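Local coordinates for fucolectin-related protein (Streptococcus pneumoniae, PDB 2J22) that probably binds fucose-containing blood group antigens as a calcium-bearing carbohydrate-binding module of a pneumococcal virulence factor, at residues K19-S24 against S58-L64. Residues are numbered along the deposited sequence; the frame is centred on the assembly and turned at random.
Sequences KETRQS and SWWEIDL
Trp59 and Ser24 meet where strand 20-23 pairs antiparallel with strand 59-64, at one margin of a five-stranded sheet in a beta-sandwich of the galactose-binding-domain type. Trp59 N bonds to Ser24 OG at 3.3 Å, and Ser24 N returns a bond to Trp59 O. Ser24 OG also hydrogen-bonds to Asp55 OD2. The Trp59 indole folds back over the outer strand, its CG set between backbone N and carbonyl carbon (chi1 56°). Ser24 CB makes a CH-pi contact over the five-membered ring of Trp59, 3.5 Å from the centroid. The far end of the same indole, CH2, lies over the centre of the Arg22 guanidinium, the two planes 60° apart.

Trp60 points to the other face, toward the interior of the sandwich, where it packs on Leu139 and Val142 of strand 139-146. Gln23 OE1 lies in its ring plane, 3.4 Å from CD1, while Gln23 NE2 hydrogen-bonds to Gly30 O. Thr21 CG2 rests 3.9 Å from Trp60 CZ2.

Glu61 exchanges two backbone bonds with Arg22. Glu61 is buried and its carboxylate is paired twice: OE2 with Arg127, OE1 with Arg22. Arg22 NE and NH2 both reach Glu61 OE1 at 2.9 Å, from the same side of the carboxylate plane. Both salt bridges would favour the charged form. Ile62 CD1 and CG1 touch Lys19 CB. Asp63 N donates to Glu20 O at 3.0 Å. A water accepts from Glu20 N and donates to Asp63 O at 2.6 Å.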
loop_
_atom_site.group_PDB
_atom_site.type_symbol
_atom_site.label_atom_id
_atom_site.label_comp_id
_atom_site.label_asym_id
_atom_site.label_seq_id
_atom_site.Cartn_x
_atom_site.Cartn_y
_atom_site.Cartn_z
ATOM N N LYS A 19 3.565 -10.357 5.450
ATOM C CA LYS A 19 4.343 -9.467 6.324
ATOM C C LYS A 19 3.401 -8.788 7.285
ATOM O O LYS A 19 2.180 -8.795 7.077
ATOM C CB LYS A 19 5.084 -8.409 5.517
ATOM C CG LYS A 19 6.224 -8.986 4.698
ATOM C CD LYS A 19 7.313 -9.507 5.623
ATOM C CE LYS A 19 8.546 -9.968 4.824
ATOM N NZ LYS A 19 8.298 -11.246 4.074
ATOM N N GLU A 20 3.936 -8.220 8.349
ATOM C CA GLU A 20 3.086 -7.528 9.312
ATOM C C GLU A 20 2.623 -6.209 8.723
ATOM O O GLU A 20 3.461 -5.415 8.229
ATOM C CB GLU A 20 3.852 -7.267 10.615
ATOM C CG GLU A 20 3.840 -8.473 11.558
ATOM C CD GLU A 20 4.945 -8.376 12.610
ATOM O OE1 GLU A 20 6.123 -8.119 12.214
ATOM O OE2 GLU A 20 4.642 -8.545 13.831
ATOM N N THR A 21 1.310 -5.996 8.745
ATOM C CA THR A 21 0.737 -4.724 8.308
ATOM C C THR A 21 -0.003 -3.973 9.414
ATOM O O THR A 21 -0.440 -4.569 10.473
ATOM C CB THR A 21 -0.156 -4.918 7.058
ATOM O OG1 THR A 21 -1.225 -5.817 7.372
ATOM C CG2 THR A 21 0.615 -5.609 5.952
ATOM N N ARG A 22 -0.166 -2.669 9.211
ATOM C CA ARG A 22 -1.068 -1.933 10.069
ATOM C C ARG A 22 -1.623 -0.692 9.333
ATOM O O ARG A 22 -1.122 -0.321 8.271
ATOM C CB ARG A 22 -0.369 -1.552 11.398
ATOM C CG ARG A 22 0.641 -0.476 11.240
ATOM C CD ARG A 22 1.577 -0.314 12.420
ATOM N NE ARG A 22 2.529 0.759 12.110
ATOM C CZ ARG A 22 2.556 1.895 12.783
ATOM N NH1 ARG A 22 1.704 2.074 13.789
ATOM N NH2 ARG A 22 3.418 2.840 12.470
ATOM N N GLN A 23 -2.619 -0.035 9.912
ATOM C CA GLN A 23 -3.177 1.136 9.235
ATOM C C GLN A 23 -3.803 2.062 10.259
ATOM O O GLN A 23 -3.944 1.697 11.424
ATOM C CB GLN A 23 -4.169 0.707 8.103
ATOM C CG GLN A 23 -5.413 -0.129 8.530
ATOM C CD GLN A 23 -6.211 -0.763 7.351
ATOM O OE1 GLN A 23 -5.810 -0.678 6.152
ATOM N NE2 GLN A 23 -7.341 -1.312 7.661
ATOM N N SER A 24 -4.153 3.255 9.828
ATOM C CA SER A 24 -4.630 4.326 10.674
ATOM C C SER A 24 -5.898 3.900 11.420
ATOM O O SER A 24 -6.041 4.227 12.602
ATOM C CB SER A 24 -4.863 5.568 9.832
ATOM O OG SER A 24 -5.812 5.258 8.809
ATOM N N SER A 58 -5.863 9.209 6.404
ATOM C CA SER A 58 -5.792 7.761 6.270
ATOM C C SER A 58 -4.453 7.278 5.710
ATOM O O SER A 58 -3.925 7.846 4.753
ATOM C CB SER A 58 -6.936 7.221 5.385
ATOM O OG SER A 58 -8.195 7.740 5.806
ATOM N N TRP A 59 -3.917 6.193 6.290
ATOM C CA TRP A 59 -2.682 5.636 5.795
ATOM C C TRP A 59 -2.665 4.118 6.078
ATOM O O TRP A 59 -3.449 3.610 6.853
ATOM C CB TRP A 59 -1.450 6.372 6.413
ATOM C CG TRP A 59 -1.464 6.357 7.956
ATOM C CD1 TRP A 59 -1.858 7.362 8.771
ATOM C CD2 TRP A 59 -1.049 5.288 8.812
ATOM N NE1 TRP A 59 -1.746 6.985 10.093
ATOM C CE2 TRP A 59 -1.253 5.709 10.144
ATOM C CE3 TRP A 59 -0.529 3.993 8.589
ATOM C CZ2 TRP A 59 -0.989 4.880 11.251
ATOM C CZ3 TRP A 59 -0.257 3.164 9.673
ATOM C CH2 TRP A 59 -0.475 3.625 11.008
ATOM N N TRP A 60 -1.734 3.441 5.438
ATOM C CA TRP A 60 -1.494 2.013 5.592
ATOM C C TRP A 60 0.010 1.743 5.495
ATOM O O TRP A 60 0.754 2.421 4.764
ATOM C CB TRP A 60 -2.292 1.239 4.515
ATOM C CG TRP A 60 -1.982 -0.225 4.348
ATOM C CD1 TRP A 60 -2.809 -1.254 4.659
ATOM C CD2 TRP A 60 -0.863 -0.793 3.673
ATOM N NE1 TRP A 60 -2.243 -2.434 4.264
ATOM C CE2 TRP A 60 -1.065 -2.179 3.634
ATOM C CE3 TRP A 60 0.285 -0.256 3.042
ATOM C CZ2 TRP A 60 -0.126 -3.073 3.107
ATOM C CZ3 TRP A 60 1.210 -1.131 2.465
ATOM C CH2 TRP A 60 1.005 -2.534 2.519
ATOM N N GLU A 61 0.478 0.752 6.242
ATOM C CA GLU A 61 1.909 0.489 6.321
ATOM C C GLU A 61 2.232 -0.988 6.364
ATOM O O GLU A 61 1.464 -1.788 6.949
ATOM C CB GLU A 61 2.437 1.061 7.630
ATOM C CG GLU A 61 3.914 1.310 7.659
ATOM C CD GLU A 61 4.212 2.145 8.852
ATOM O OE1 GLU A 61 4.251 1.570 9.973
ATOM O OE2 GLU A 61 4.320 3.355 8.659
ATOM N N ILE A 62 3.392 -1.334 5.797
ATOM C CA ILE A 62 3.903 -2.711 5.788
ATOM C C ILE A 62 5.339 -2.699 6.326
ATOM O O ILE A 62 6.137 -1.824 5.972
ATOM C CB ILE A 62 3.841 -3.336 4.393
ATOM C CG1 ILE A 62 4.289 -4.810 4.457
ATOM C CG2 ILE A 62 4.670 -2.484 3.373
ATOM C CD1 ILE A 62 4.156 -5.567 3.173
ATOM N N ASP A 63 5.609 -3.651 7.240
ATOM C CA ASP A 63 6.929 -3.847 7.872
ATOM C C ASP A 63 7.511 -5.096 7.221
ATOM O O ASP A 63 6.950 -6.184 7.357
ATOM C CB ASP A 63 6.801 -4.017 9.399
ATOM C CG ASP A 63 8.194 -4.068 10.148
ATOM O OD1 ASP A 63 9.265 -4.143 9.543
ATOM O OD2 ASP A 63 8.280 -3.984 11.375
ATOM N N LEU A 64 8.588 -4.920 6.445
ATOM C CA LEU A 64 9.241 -6.044 5.747
ATOM C C LEU A 64 10.117 -6.938 6.664
ATOM O O LEU A 64 10.624 -7.949 6.198
ATOM C CB LEU A 64 10.078 -5.549 4.563
ATOM C CG LEU A 64 9.340 -4.759 3.477
ATOM C CD1 LEU A 64 10.365 -4.200 2.526
ATOM C CD2 LEU A 64 8.290 -5.665 2.713
HETATM O O HOH W 1 6.653 -8.235 8.959
#